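Local structure of hydroxyethylphosphonate dioxygenase (Streptomyces albus, 6B9R) at residues S97-E102 with Y109-T114; T155-P160 with A201-L206. The protein uses iron and molecular oxygen to cleave the carbon-carbon bond of 2-hydroxyethylphosphonate, giving hydroxymethylphosphonate and formate. One frame throughout, in Å; residues are numbered along the deposited sequence.

Contacts 1 and 2 are antiparallel strand pairs of one sheet, with centres about 14 Å apart. Strand 123-129 runs between them, and its I127 touches Y109 and Y111 of contact 1 as well as I203 and A205 of contact 2. Contact 1 includes the outermost strand on its side of the sheet within the chain and is partly buried; its side chains meet mainly through charges and hydroxyls, some reaching the second subunit. Contact 2 is buried, untouched by another chain, and its side chains meet almost wholly through apolar groups. Both reach the bound substrate: Y111 of contact 1 hydrogen-bonds it, while A205 of contact 2 comes within about 4 Å, measured between nearest atoms.

Contact 1. Residues S97-E102 with Y109-T114; sequences SSRIIE and YEYRDT. With 2HE ((2-hydroxyethyl)phosphonic acid), chain F.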
loop_
_atom_site.group_PDB
_atom_site.type_symbol
_atom_site.label_atom_id
_atom_site.label_comp_id
_atom_site.label_asym_id
_atom_site.label_seq_id
_atom_site.Cartn_x
_atom_site.Cartn_y
_atom_site.Cartn_z
ATOM N N SER A 97 -23.157 11.736 -19.309
ATOM C CA SER A 97 -21.707 11.614 -19.416
ATOM C C SER A 97 -21.247 11.030 -20.753
ATOM O O SER A 97 -20.052 10.754 -20.906
ATOM C CB SER A 97 -21.182 10.727 -18.282
ATOM O OG SER A 97 -21.482 9.368 -18.566
ATOM N N SER A 98 -22.159 10.830 -21.702
ATOM C CA SER A 98 -21.847 10.091 -22.921
ATOM C C SER A 98 -20.717 10.738 -23.715
ATOM O O SER A 98 -20.679 11.957 -23.898
ATOM C CB SER A 98 -23.090 9.997 -23.805
ATOM O OG SER A 98 -22.759 9.499 -25.087
ATOM N N ARG A 99 -19.806 9.895 -24.205
ATOM C CA ARG A 99 -18.757 10.269 -25.145
ATOM C C ARG A 99 -18.733 9.245 -26.266
ATOM O O ARG A 99 -18.683 8.038 -26.009
ATOM C CB ARG A 99 -17.376 10.310 -24.482
ATOM C CG ARG A 99 -17.084 11.550 -23.684
ATOM C CD ARG A 99 -16.362 11.196 -22.399
ATOM N NE ARG A 99 -17.264 10.498 -21.495
ATOM C CZ ARG A 99 -17.006 9.343 -20.895
ATOM N NH1 ARG A 99 -15.840 8.730 -21.079
ATOM N NH2 ARG A 99 -17.923 8.811 -20.097
ATOM N N ILE A 100 -18.766 9.719 -27.504
ATOM C CA ILE A 100 -18.591 8.867 -28.675
ATOM C C ILE A 100 -17.212 9.158 -29.235
ATOM O O ILE A 100 -16.859 10.323 -29.450
ATOM C CB ILE A 100 -19.679 9.112 -29.733
ATOM C CG1 ILE A 100 -21.041 8.672 -29.199
ATOM C CG2 ILE A 100 -19.331 8.376 -31.023
ATOM C CD1 ILE A 100 -22.202 9.203 -29.982
ATOM N N ILE A 101 -16.424 8.111 -29.448
ATOM C CA ILE A 101 -15.076 8.244 -29.980
ATOM C C ILE A 101 -14.994 7.465 -31.281
ATOM O O ILE A 101 -15.427 6.307 -31.351
ATOM C CB ILE A 101 -14.011 7.771 -28.974
ATOM C CG1 ILE A 101 -14.038 8.673 -27.737
ATOM C CG2 ILE A 101 -12.628 7.778 -29.618
ATOM C CD1 ILE A 101 -12.862 8.485 -26.802
ATOM N N GLU A 102 -14.462 8.115 -32.311
ATOM C CA GLU A 102 -14.297 7.508 -33.617
ATOM C C GLU A 102 -12.905 6.912 -33.728
ATOM O O GLU A 102 -11.938 7.447 -33.179
ATOM C CB GLU A 102 -14.509 8.541 -34.725
ATOM C CG GLU A 102 -15.790 9.339 -34.587
ATOM C CD GLU A 102 -16.246 9.924 -35.911
ATOM O OE1 GLU A 102 -17.451 10.231 -36.042
ATOM O OE2 GLU A 102 -15.402 10.067 -36.822
ATOM N N TYR A 109 -16.775 3.508 -30.287
ATOM C CA TYR A 109 -17.333 3.239 -28.968
ATOM C C TYR A 109 -18.191 4.422 -28.537
ATOM O O TYR A 109 -17.907 5.567 -28.892
ATOM C CB TYR A 109 -16.254 3.060 -27.892
ATOM C CG TYR A 109 -15.307 1.887 -28.024
ATOM C CD1 TYR A 109 -15.765 0.611 -28.337
ATOM C CD2 TYR A 109 -13.950 2.054 -27.782
ATOM C CE1 TYR A 109 -14.887 -0.455 -28.429
ATOM C CE2 TYR A 109 -13.066 0.999 -27.870
ATOM C CZ TYR A 109 -13.539 -0.255 -28.192
ATOM O OH TYR A 109 -12.650 -1.303 -28.276
ATOM N N GLU A 110 -19.240 4.141 -27.769
ATOM C CA GLU A 110 -19.860 5.150 -26.917
ATOM C C GLU A 110 -19.585 4.788 -25.469
ATOM O O GLU A 110 -19.906 3.671 -25.039
ATOM C CB GLU A 110 -21.376 5.260 -27.122
ATOM C CG GLU A 110 -21.983 6.341 -26.203
ATOM C CD GLU A 110 -23.506 6.398 -26.205
ATOM O OE1 GLU A 110 -24.142 5.542 -26.842
ATOM O OE2 GLU A 110 -24.061 7.312 -25.550
ATOM N N TYR A 111 -18.995 5.730 -24.729
ATOM C CA TYR A 111 -18.666 5.569 -23.318
ATOM C C TYR A 111 -19.685 6.287 -22.443
ATOM O O TYR A 111 -20.137 7.387 -22.774
ATOM C CB TYR A 111 -17.291 6.150 -22.982
ATOM C CG TYR A 111 -16.090 5.591 -23.700
ATOM C CD1 TYR A 111 -15.704 6.092 -24.937
ATOM C CD2 TYR A 111 -15.304 4.604 -23.114
ATOM C CE1 TYR A 111 -14.584 5.610 -25.585
ATOM C CE2 TYR A 111 -14.178 4.110 -23.758
ATOM C CZ TYR A 111 -13.826 4.620 -24.994
ATOM O OH TYR A 111 -12.706 4.147 -25.635
ATOM N N ARG A 112 -20.010 5.680 -21.303
ATOM C CA ARG A 112 -20.838 6.314 -20.281
ATOM C C ARG A 112 -20.249 6.001 -18.913
ATOM O O ARG A 112 -19.953 4.837 -18.622
ATOM C CB ARG A 112 -22.298 5.823 -20.359
ATOM C CG ARG A 112 -23.025 6.261 -21.622
ATOM C CD ARG A 112 -24.477 5.808 -21.630
ATOM N NE ARG A 112 -25.076 5.970 -22.949
ATOM C CZ ARG A 112 -26.194 5.362 -23.337
ATOM N NH1 ARG A 112 -26.840 4.551 -22.507
ATOM N NH2 ARG A 112 -26.662 5.565 -24.563
ATOM N N ASP A 113 -20.073 7.029 -18.077
ATOM C CA ASP A 113 -19.668 6.780 -16.701
ATOM C C ASP A 113 -20.752 6.037 -15.945
ATOM O O ASP A 113 -21.950 6.252 -16.164
ATOM C CB ASP A 113 -19.404 8.081 -15.941
ATOM C CG ASP A 113 -18.287 8.899 -16.533
ATOM O OD1 ASP A 113 -17.438 8.346 -17.251
ATOM O OD2 ASP A 113 -18.277 10.110 -16.271
ATOM N N THR A 114 -20.321 5.193 -15.010
ATOM C CA THR A 114 -21.178 4.661 -13.959
ATOM C C THR A 114 -20.558 5.019 -12.601
ATOM O O THR A 114 -19.603 5.800 -12.526
ATOM C CB THR A 114 -21.410 3.156 -14.152
ATOM O OG1 THR A 114 -20.170 2.453 -14.120
ATOM C CG2 THR A 114 -22.078 2.899 -15.493
HETATM O O3 2HE F . -9.976 0.676 -23.234
HETATM P P 2HE F . -10.732 1.111 -24.439
HETATM O O1 2HE F . -9.783 1.072 -25.738
HETATM O O2 2HE F . -11.336 2.598 -24.252
HETATM C CA 2HE F . -12.075 -0.085 -24.621
HETATM C CB 2HE F . -12.581 -0.411 -23.219
HETATM O O4 2HE F . -11.702 -1.321 -22.538
#
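R99 lays one face of its guanidinium over CB of Y111, with NH1 3.5 Å from that carbon and the guanidinium and ring planes 24° apart. At the guanidinium edge, in plane, the S97 carbonyl O is gripped side-on by NE and NH2. NH2 also forms salt bridges with D113 OD1, at 2.9 Å, and with E125, while NH1 bonds to K29 O of the second subunit. At the edge of the Y111 ring, in its plane, lies substrate O2, held by Y111 OH in a very short bond of 2.5 Å. I101 CD1 reaches CE1 of the same ring at 3.6 Å, and Y109 CE2 comes 3.6 Å from the substrate CA; Y109 OH is bonded to F192 N. On the other side of the sheet, R112 grips E110 OE2 side-on with NE and NH2 in a salt bridge, NE from above the carboxylate plane; S98 OG, on the anti side at 2.6 Å, is the third donor. CG of E110 stands anti to the backbone N (chi1 -180°), 3.4 Å from S98 OG. Backbone bonds in both directions join R99 to Y111 and I101 to Y109; beyond them D113 N donates to S97 OG at 2.8 Å, a hydroxyl also bonded to S94 O. The pair is a beta hairpin at the margin of a cupin-type sheet, and its Y109 and Y111 line the substrate pocket.

Contact 2. Residues T155-P160 with A201-L206; sequences TYFVGP and AYILAL
V158 sits on Y202 with its CB over the ring centre, a CH-pi contact 3.8 Å from CB to the ring centroid and 13° off the normal. Both methyls spread over that same face, CG1 3.6 Å from CE1 of Y202 and CG2 3.7 Å from CE2. CG of Y202 stands between the backbone N and the carbonyl carbon (chi1 62°), and the ring beyond it lies across V158. At its edge, in plane, is L204 CD2, and W126 meets it with planes about 35° apart. An alanine in place of Y202 would probably leave the V158 isopropyl group without the surface it lies on and open a gap beside W126. Backbone bonds in both directions join Y156 to L204 and V158 to Y202, the antiparallel ladder of a cupin-type sheet; Y156 and L204 pack on L415 of the other sheet. The opposite side carries T155, F157, I203 and A205. F157 and I203 lie side by side, pointing the same way, with CD1 of F157 3.6 Å from CG2 of I203. T155 CG2 stands over one face of the F157 ring, toward its rim, and touches I203 CB at 3.7 Å; F192 packs on all three residues. The other branch of T155, OG1, is hydrogen-bonded to NE2 of Q153, an iron-site residue whose NE2 is also bonded to the substrate.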
loop_
_atom_site.group_PDB
_atom_site.type_symbol
_atom_site.label_atom_id
_atom_site.label_comp_id
_atom_site.label_asym_id
_atom_site.label_seq_id
_atom_site.Cartn_x
_atom_site.Cartn_y
_atom_site.Cartn_z
ATOM N N THR A 155 -14.069 -7.114 -17.354
ATOM C CA THR A 155 -15.062 -6.801 -18.363
ATOM C C THR A 155 -16.168 -7.840 -18.325
ATOM O O THR A 155 -15.891 -9.042 -18.313
ATOM C CB THR A 155 -14.432 -6.747 -19.754
ATOM O OG1 THR A 155 -13.379 -5.770 -19.756
ATOM C CG2 THR A 155 -15.471 -6.348 -20.777
ATOM N N TYR A 156 -17.408 -7.369 -18.297
ATOM C CA TYR A 156 -18.600 -8.203 -18.382
ATOM C C TYR A 156 -19.287 -7.951 -19.717
ATOM O O TYR A 156 -19.505 -6.794 -20.082
ATOM C CB TYR A 156 -19.555 -7.883 -17.233
ATOM C CG TYR A 156 -20.814 -8.695 -17.277
ATOM C CD1 TYR A 156 -20.867 -9.946 -16.689
ATOM C CD2 TYR A 156 -21.954 -8.211 -17.911
ATOM C CE1 TYR A 156 -22.034 -10.701 -16.728
ATOM C CE2 TYR A 156 -23.117 -8.956 -17.959
ATOM C CZ TYR A 156 -23.151 -10.201 -17.369
ATOM O OH TYR A 156 -24.313 -10.937 -17.415
ATOM N N PHE A 157 -19.626 -9.021 -20.447
ATOM C CA PHE A 157 -20.124 -8.902 -21.819
ATOM C C PHE A 157 -21.644 -9.037 -21.889
ATOM O O PHE A 157 -22.232 -9.895 -21.229
ATOM C CB PHE A 157 -19.473 -9.959 -22.713
ATOM C CG PHE A 157 -17.988 -9.789 -22.856
ATOM C CD1 PHE A 157 -17.470 -8.929 -23.811
ATOM C CD2 PHE A 157 -17.113 -10.477 -22.031
ATOM C CE1 PHE A 157 -16.098 -8.764 -23.955
ATOM C CE2 PHE A 157 -15.742 -10.325 -22.160
ATOM C CZ PHE A 157 -15.226 -9.457 -23.122
ATOM N N VAL A 158 -22.277 -8.180 -22.694
ATOM C CA VAL A 158 -23.700 -8.280 -23.016
ATOM C C VAL A 158 -23.829 -8.345 -24.534
ATOM O O VAL A 158 -23.374 -7.437 -25.243
ATOM C CB VAL A 158 -24.517 -7.100 -22.458
ATOM C CG1 VAL A 158 -25.988 -7.259 -22.861
ATOM C CG2 VAL A 158 -24.371 -6.986 -20.927
ATOM N N GLY A 159 -24.456 -9.410 -25.033
ATOM C CA GLY A 159 -24.685 -9.539 -26.450
ATOM C C GLY A 159 -23.473 -10.077 -27.178
ATOM O O GLY A 159 -22.472 -10.465 -26.563
ATOM N N PRO A 160 -23.547 -10.117 -28.514
ATOM C CA PRO A 160 -22.496 -10.765 -29.330
ATOM C C PRO A 160 -21.283 -9.867 -29.550
ATOM O O PRO A 160 -21.043 -9.327 -30.635
ATOM C CB PRO A 160 -23.245 -11.083 -30.632
ATOM C CG PRO A 160 -24.252 -9.966 -30.741
ATOM C CD PRO A 160 -24.700 -9.690 -29.327
ATOM N N ALA A 201 -25.063 -4.759 -28.082
ATOM C CA ALA A 201 -23.721 -5.313 -27.909
ATOM C C ALA A 201 -22.908 -4.291 -27.133
ATOM O O ALA A 201 -22.551 -3.245 -27.683
ATOM C CB ALA A 201 -23.064 -5.631 -29.253
ATOM N N TYR A 202 -22.646 -4.574 -25.858
ATOM C CA TYR A 202 -21.926 -3.619 -25.027
ATOM C C TYR A 202 -21.234 -4.361 -23.893
ATOM O O TYR A 202 -21.411 -5.567 -23.710
ATOM C CB TYR A 202 -22.859 -2.524 -24.505
ATOM C CG TYR A 202 -24.001 -2.981 -23.614
ATOM C CD1 TYR A 202 -25.226 -3.353 -24.156
ATOM C CD2 TYR A 202 -23.865 -3.000 -22.233
ATOM C CE1 TYR A 202 -26.275 -3.752 -23.348
ATOM C CE2 TYR A 202 -24.912 -3.401 -21.417
ATOM C CZ TYR A 202 -26.113 -3.777 -21.980
ATOM O OH TYR A 202 -27.163 -4.170 -21.173
ATOM N N ILE A 203 -20.404 -3.624 -23.149
ATOM C CA ILE A 203 -19.675 -4.181 -22.021
ATOM C C ILE A 203 -19.808 -3.246 -20.827
ATOM O O ILE A 203 -20.049 -2.047 -20.962
ATOM C CB ILE A 203 -18.181 -4.419 -22.331
ATOM C CG1 ILE A 203 -17.450 -3.086 -22.583
ATOM C CG2 ILE A 203 -18.008 -5.405 -23.498
ATOM C CD1 ILE A 203 -15.995 -3.266 -22.980
ATOM N N LEU A 204 -19.654 -3.825 -19.652
ATOM C CA LEU A 204 -19.338 -3.069 -18.445
ATOM C C LEU A 204 -17.847 -3.279 -18.242
ATOM O O LEU A 204 -17.416 -4.348 -17.803
ATOM C CB LEU A 204 -20.164 -3.530 -17.248
ATOM C CG LEU A 204 -21.592 -2.967 -17.118
ATOM C CD1 LEU A 204 -21.579 -1.461 -16.857
ATOM C CD2 LEU A 204 -22.449 -3.273 -18.340
ATOM N N ALA A 205 -17.064 -2.268 -18.628
ATOM C CA ALA A 205 -15.602 -2.266 -18.520
ATOM C C ALA A 205 -15.242 -1.645 -17.177
ATOM O O ALA A 205 -15.161 -0.419 -17.049
ATOM C CB ALA A 205 -14.974 -1.492 -19.678
ATOM N N LEU A 206 -15.056 -2.491 -16.165
ATOM C CA LEU A 206 -14.832 -2.038 -14.802
ATOM C C LEU A 206 -13.328 -2.053 -14.535
ATOM O O LEU A 206 -12.766 -3.010 -13.994
ATOM C CB LEU A 206 -15.608 -2.927 -13.815
ATOM C CG LEU A 206 -17.080 -3.234 -14.162
ATOM C CD1 LEU A 206 -17.781 -3.994 -13.028
ATOM C CD2 LEU A 206 -17.854 -1.968 -14.521
#